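Local structure of endo-1,4-beta-xylanase (Pseudoalteromonas haloplanktis, 1H12) at residues A123-L128 / Y135-G140. The protein hydrolyses beta-1,4-xylan chains internally as a cold-adapted family 8 glycoside hydrolase, and probably also cleaves beta-1,4-glucosidic linkages in related glucans. Residues are numbered along the deposited sequence; the frame is centred on the assembly and turned at random.
Sequences AWKLKL and YKVDEG
The indole of W124 meets D138 and G140 at its pyrrole edge: D138 OD2 and G140 O both lie near the ring plane, while CB of its own neighbour K125 sits over the centre of one face, 3.8 Å above it. The Y135 ring runs alongside K127, with CE1 3.7 Å from K127 CB and the carbonyl carbon of L128 at its edge, near the plane. W124 NE1 donates to D138 OD2 over 2.9 Å. Although the oxygen is only 12° out of the ring plane, the indole N-H reaches it from above the carboxylate, whose plane is turned 65° from the ring. With CG between backbone N and carbonyl carbon (chi1 85°), the indole starts out beside G140 O, which is 3.1 Å from W124 CD1 and also accepts the backbone N-H of W124. The other carboxylate oxygen, D138 OD1, takes the N-H of G140 on its anti side, tilted out of the carboxylate plane, closing an Asx turn. An alanine in place of D138 would probably leave W124 NE1 and the G140 N-H without these acceptors and the indole freer to turn. Strands 123-128 and 134-136 form an antiparallel hairpin, 134-136 being outermost in a five-stranded sheet; D138 to G140 continue past a classic beta bulge to W124. There K125 O accepts from both V137 N (2.8 Å) and D138 N (3.2 Å), and the register shifts by one before L126 pairs with K136. Beyond it, K127 and Y135 exchange two backbone bonds. V137 CG2 packs on K127 CG, and K127 NZ is hydrogen-bonded to E71 O. On the reverse face, K136 CG lies 3.8 Å from L126 CD1, and K136 NZ is hydrogen-bonded to Y106 O on helix 93-107, which also contacts L126.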
ATOM      1  N   ALA A 123      -3.419 -10.503 -12.519  1.00  7.92           N
ATOM      2  CA  ALA A 123      -2.034 -10.752 -12.946  1.00  8.04           C
ATOM      3  C   ALA A 123      -1.149  -9.573 -12.570  1.00  8.16           C
ATOM      4  O   ALA A 123      -1.410  -8.443 -12.964  1.00  8.14           O
ATOM      5  CB  ALA A 123      -2.044 -10.921 -14.449  1.00  8.48           C
ATOM      6  N   TRP A 124      -0.086  -9.853 -11.828  1.00  7.98           N
ATOM      7  CA  TRP A 124       0.675  -8.779 -11.215  1.00  7.55           C
ATOM      8  C   TRP A 124       1.504  -7.971 -12.177  1.00  7.72           C
ATOM      9  O   TRP A 124       1.820  -6.831 -11.883  1.00  8.43           O
ATOM     10  CB  TRP A 124       1.504  -9.252 -10.035  1.00  8.48           C
ATOM     11  CG  TRP A 124       2.841  -9.828 -10.375  1.00  9.94           C
ATOM     12  CD1 TRP A 124       3.143 -11.109 -10.709  1.00 11.47           C
ATOM     13  CD2 TRP A 124       4.099  -9.118 -10.361  1.00 10.10           C
ATOM     14  NE1 TRP A 124       4.501 -11.238 -10.866  1.00 12.72           N
ATOM     15  CE2 TRP A 124       5.099 -10.023 -10.647  1.00 11.45           C
ATOM     16  CE3 TRP A 124       4.455  -7.804 -10.098  1.00 12.69           C
ATOM     17  CZ2 TRP A 124       6.456  -9.670 -10.658  1.00 14.08           C
ATOM     18  CZ3 TRP A 124       5.751  -7.436 -10.124  1.00 16.36           C
ATOM     19  CH2 TRP A 124       6.761  -8.376 -10.388  1.00 15.96           C
ATOM     20  N   LYS A 125       1.897  -8.586 -13.298  1.00  7.83           N
ATOM     21  CA  LYS A 125       2.794  -7.940 -14.250  1.00  8.30           C
ATOM     22  C   LYS A 125       2.324  -8.095 -15.682  1.00  7.97           C
ATOM     23  O   LYS A 125       2.246  -9.223 -16.202  1.00  8.82           O
ATOM     24  CB  LYS A 125       4.212  -8.482 -14.131  1.00  9.42           C
ATOM     25  CG  LYS A 125       5.222  -7.708 -14.911  1.00 11.74           C
ATOM     26  CD  LYS A 125       6.626  -8.346 -14.945  1.00 16.48           C
ATOM     27  CE  LYS A 125       7.321  -8.130 -13.711  1.00 20.56           C
ATOM     28  NZ  LYS A 125       8.784  -8.722 -13.983  1.00 25.31           N
ATOM     29  N   LEU A 126       1.987  -6.969 -16.278  1.00  7.91           N
ATOM     30  CA  LEU A 126       1.645  -6.830 -17.690  1.00  8.21           C
ATOM     31  C   LEU A 126       2.741  -6.012 -18.360  1.00  8.11           C
ATOM     32  O   LEU A 126       3.451  -5.252 -17.717  1.00  8.72           O
ATOM     33  CB  LEU A 126       0.309  -6.126 -17.862  1.00  8.89           C
ATOM     34  CG  LEU A 126      -0.983  -6.972 -17.815  1.00 10.22           C
ATOM     35  CD1 LEU A 126      -1.135  -7.879 -16.708  1.00 10.12           C
ATOM     36  CD2 LEU A 126      -2.142  -6.003 -17.891  1.00 12.03           C
ATOM     37  N   LYS A 127       2.835  -6.131 -19.674  1.00  9.44           N
ATOM     38  CA  LYS A 127       3.669  -5.252 -20.474  1.00  8.87           C
ATOM     39  C   LYS A 127       2.955  -4.964 -21.767  1.00  8.67           C
ATOM     40  O   LYS A 127       2.028  -5.677 -22.134  1.00  9.61           O
ATOM     41  CB  LYS A 127       5.059  -5.871 -20.775  1.00 10.77           C
ATOM     42  CG  LYS A 127       6.118  -5.776 -19.711  1.00 13.39           C
ATOM     43  CD  LYS A 127       7.411  -6.391 -20.154  1.00 15.64           C
ATOM     44  CE  LYS A 127       8.463  -6.220 -19.041  1.00 20.44           C
ATOM     45  NZ  LYS A 127       9.854  -6.678 -19.427  1.00 24.30           N
ATOM     46  N   LEU A 128       3.431  -3.946 -22.486  1.00  9.23           N
ATOM     47  CA  LEU A 128       3.068  -3.784 -23.886  1.00  9.25           C
ATOM     48  C   LEU A 128       4.091  -4.570 -24.733  1.00  9.30           C
ATOM     49  O   LEU A 128       5.295  -4.472 -24.501  1.00 10.98           O
ATOM     50  CB  LEU A 128       3.023  -2.321 -24.280  1.00 10.27           C
ATOM     51  CG  LEU A 128       2.143  -1.424 -23.462  1.00 13.66           C
ATOM     52  CD1 LEU A 128       2.006  -0.051 -24.072  1.00 16.72           C
ATOM     53  CD2 LEU A 128       0.770  -1.979 -23.227  1.00 14.78           C
ATOM     54  N   TYR A 135      -0.183  -7.467 -22.732  1.00  8.63           N
ATOM     55  CA  TYR A 135      -0.216  -8.903 -22.474  1.00  9.54           C
ATOM     56  C   TYR A 135       0.281  -9.152 -21.081  1.00  9.22           C
ATOM     57  O   TYR A 135       0.941  -8.323 -20.448  1.00  9.26           O
ATOM     58  CB  TYR A 135       0.633  -9.698 -23.508  1.00 10.89           C
ATOM     59  CG  TYR A 135       2.114  -9.529 -23.337  1.00 10.31           C
ATOM     60  CD1 TYR A 135       2.757  -8.369 -23.763  1.00 11.22           C
ATOM     61  CD2 TYR A 135       2.887 -10.485 -22.694  1.00 12.04           C
ATOM     62  CE1 TYR A 135       4.126  -8.191 -23.554  1.00 11.59           C
ATOM     63  CE2 TYR A 135       4.229 -10.343 -22.522  1.00 11.90           C
ATOM     64  CZ  TYR A 135       4.873  -9.197 -22.952  1.00 12.32           C
ATOM     65  OH  TYR A 135       6.231  -8.999 -22.730  1.00 14.48           O
ATOM     66  N   LYS A 136      -0.092 -10.303 -20.562  1.00  9.55           N
ATOM     67  CA  LYS A 136       0.312 -10.720 -19.212  1.00  9.58           C
ATOM     68  C   LYS A 136       1.666 -11.402 -19.243  1.00 10.35           C
ATOM     69  O   LYS A 136       1.897 -12.391 -19.957  1.00 11.90           O
ATOM     70  CB  LYS A 136      -0.708 -11.708 -18.633  1.00 10.13           C
ATOM     71  CG  LYS A 136      -2.105 -11.111 -18.494  1.00 10.08           C
ATOM     72  CD  LYS A 136      -3.121 -12.058 -17.918  1.00 10.14           C
ATOM     73  CE  LYS A 136      -4.472 -11.412 -17.643  1.00 11.79           C
ATOM     74  NZ  LYS A 136      -5.167 -11.080 -18.943  1.00 13.72           N
ATOM     75  N   VAL A 137       2.586 -10.856 -18.492  1.00  9.92           N
ATOM     76  CA  VAL A 137       3.929 -11.452 -18.314  1.00 10.32           C
ATOM     77  C   VAL A 137       3.869 -12.535 -17.270  1.00 10.86           C
ATOM     78  O   VAL A 137       4.469 -13.617 -17.426  1.00 12.80           O
ATOM     79  CB  VAL A 137       4.963 -10.381 -17.961  1.00 11.58           C
ATOM     80  CG1 VAL A 137       6.333 -11.015 -17.718  1.00 13.69           C
ATOM     81  CG2 VAL A 137       5.063  -9.296 -19.029  1.00 12.77           C
ATOM     82  N   ASP A 138       3.212 -12.247 -16.155  1.00 10.50           N
ATOM     83  CA  ASP A 138       3.097 -13.177 -15.022  1.00 10.62           C
ATOM     84  C   ASP A 138       1.653 -13.086 -14.558  1.00 10.23           C
ATOM     85  O   ASP A 138       1.180 -12.030 -14.145  1.00 10.59           O
ATOM     86  CB  ASP A 138       4.086 -12.835 -13.960  1.00 12.47           C
ATOM     87  CG  ASP A 138       4.200 -13.856 -12.866  1.00 14.23           C
ATOM     88  OD1 ASP A 138       3.267 -14.658 -12.663  1.00 13.62           O
ATOM     89  OD2 ASP A 138       5.218 -13.812 -12.100  1.00 15.88           O
ATOM     90  N   GLU A 139       0.930 -14.191 -14.662  1.00 10.42           N
ATOM     91  CA  GLU A 139      -0.459 -14.297 -14.262  1.00 10.22           C
ATOM     92  C   GLU A 139      -0.654 -14.411 -12.754  1.00 10.43           C
ATOM     93  O   GLU A 139      -1.769 -14.234 -12.278  1.00 11.03           O
ATOM     94  CB  GLU A 139      -1.106 -15.499 -14.878  1.00 11.72           C
ATOM     95  CG  GLU A 139      -1.212 -15.461 -16.403  1.00 13.02           C
ATOM     96  CD  GLU A 139      -1.784 -16.773 -16.972  1.00 14.10           C
ATOM     97  OE1 GLU A 139      -1.482 -17.829 -16.412  1.00 17.72           O
ATOM     98  OE2 GLU A 139      -2.523 -16.773 -17.919  1.00 16.95           O
ATOM     99  N   GLY A 140       0.380 -14.697 -12.008  1.00  9.90           N
ATOM    100  CA  GLY A 140       0.238 -14.797 -10.575  1.00 10.41           C
ATOM    101  C   GLY A 140      -0.079 -13.413  -9.965  1.00  9.12           C
ATOM    102  O   GLY A 140       0.303 -12.384 -10.524  1.00 10.15           O
TER